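Local coordinates for ribonuclease VapC (Caulobacter crescentus, PDB 5K8J) that is the PIN-domain ribonuclease toxin of the VapBC1 toxin-antitoxin pair and probably uses magnesium to cut RNA, at the interface of chains A and B. Numbering follows the deposited sequence. Chains: chain A/B, Ribonuclease VapC.

The interface of chains A and B. Residues chain A 73, 76-77, 80; chain B 35, 38, 42.
With CG anti to the backbone N (chi1 175°) and the chain extended as far as NE, B:Arg38 reaches from helix 35-45 of one PIN domain to A:Asp77 on helix 73-86 of the other. A:Asp77 has CG beside its backbone N and anti to its carbonyl carbon (chi1 -67°), and the turn about chi2 (-17°) presents OD1 to the arginine tip. NH1 and NH2 of B:Arg38 both donate end-on to that oxygen in a salt bridge; the straighter bond, NH2 to OD1 at 2.8 Å, runs nearly along the C-O axis, whereas NH1 comes from above the carboxylate plane. The NE side of the same guanidinium meets B:Glu42, whose chain bends at chi2; NE donates to the anti lone pair of B:Glu42 OE2 at 2.8 Å. NH2 also donates to OE2, from above the carboxylate plane; two carboxylates, one from each chain, thus meet the guanidinium edges in plane and probably fix its rotation. The methyl CB of A:Ala76 sits over one face, 3.4 Å above the plane and offset toward the rim. Farther along, B:Ile35 CD1 packs 3.9 Å from A:Gly73 CA at the start of helix 73-86. This helix-against-helix patch occurs twice in the two-fold interface, which joins two PIN domains as is usual in VapC homodimers. CB, CG and CD of the poorly ordered A:Arg80 pass by B:Glu42 OE1; its tentative water link puts water 1 O 2.7 Å from A:Arg80 NH1 and 2.6 Å from B:Glu42 OE2.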
loop_
_atom_site.group_PDB
_atom_site.type_symbol
_atom_site.label_atom_id
_atom_site.label_comp_id
_atom_site.label_asym_id
_atom_site.label_seq_id
_atom_site.Cartn_x
_atom_site.Cartn_y
_atom_site.Cartn_z
ATOM N N GLY A 73 6.536 4.486 4.242
ATOM C CA GLY A 73 5.091 4.338 4.279
ATOM C C GLY A 73 4.639 3.111 5.037
ATOM O O GLY A 73 3.632 3.142 5.750
ATOM N N ALA A 76 4.691 3.954 8.599
ATOM C CA ALA A 76 3.601 4.870 8.945
ATOM C C ALA A 76 2.248 4.175 8.929
ATOM O O ALA A 76 1.379 4.515 9.742
ATOM C CB ALA A 76 3.603 6.091 8.021
ATOM N N ASP A 77 2.046 3.205 8.032
ATOM C CA ASP A 77 0.834 2.391 8.085
ATOM C C ASP A 77 0.739 1.635 9.406
ATOM O O ASP A 77 -0.348 1.523 9.996
ATOM C CB ASP A 77 0.802 1.394 6.927
ATOM C CG ASP A 77 0.650 2.045 5.559
ATOM O OD1 ASP A 77 0.258 3.232 5.450
ATOM O OD2 ASP A 77 0.918 1.340 4.562
ATOM N N ARG A 80 -0.327 4.062 12.065
ATOM C CA ARG A 80 -1.768 4.300 12.015
ATOM C C ARG A 80 -2.515 3.190 12.722
ATOM O O ARG A 80 -3.428 3.452 13.509
ATOM C CB ARG A 80 -2.219 4.446 10.563
ATOM C CG ARG A 80 -3.746 4.503 10.368
ATOM C CD ARG A 80 -4.117 4.595 8.858
ATOM N NE ARG A 80 -3.761 3.359 8.170
ATOM C CZ ARG A 80 -3.506 3.247 6.869
ATOM N NH1 ARG A 80 -3.546 4.312 6.073
ATOM N NH2 ARG A 80 -3.200 2.054 6.369
ATOM N N ILE B 35 6.877 12.460 5.765
ATOM C CA ILE B 35 6.291 11.342 6.510
ATOM C C ILE B 35 6.230 11.641 8.001
ATOM O O ILE B 35 5.405 11.059 8.710
ATOM C CB ILE B 35 7.040 10.020 6.216
ATOM C CG1 ILE B 35 6.139 8.837 6.562
ATOM C CG2 ILE B 35 8.403 9.959 6.964
ATOM C CD1 ILE B 35 6.579 7.567 5.957
ATOM N N ARG B 38 3.007 13.168 8.301
ATOM C CA ARG B 38 1.996 12.128 8.224
ATOM C C ARG B 38 1.783 11.486 9.591
ATOM O O ARG B 38 0.654 11.303 10.020
ATOM C CB ARG B 38 2.350 11.054 7.191
ATOM C CG ARG B 38 1.342 9.915 7.210
ATOM C CD ARG B 38 1.543 8.842 6.160
ATOM N NE ARG B 38 0.586 7.817 6.501
ATOM C CZ ARG B 38 0.606 6.548 6.110
ATOM N NH1 ARG B 38 1.519 6.104 5.273
ATOM N NH2 ARG B 38 -0.304 5.724 6.585
ATOM N N GLU B 42 -1.707 11.365 11.533
ATOM C CA GLU B 42 -2.367 10.101 11.845
ATOM C C GLU B 42 -2.761 10.052 13.315
ATOM O O GLU B 42 -3.873 9.619 13.657
ATOM C CB GLU B 42 -1.457 8.904 11.499
ATOM C CG GLU B 42 -1.039 8.730 10.021
ATOM C CD GLU B 42 -2.107 8.104 9.179
ATOM O OE1 GLU B 42 -3.213 7.871 9.713
ATOM O OE2 GLU B 42 -1.841 7.815 7.979
HETATM O O HOH W 1 -3.599 7.043 6.180
#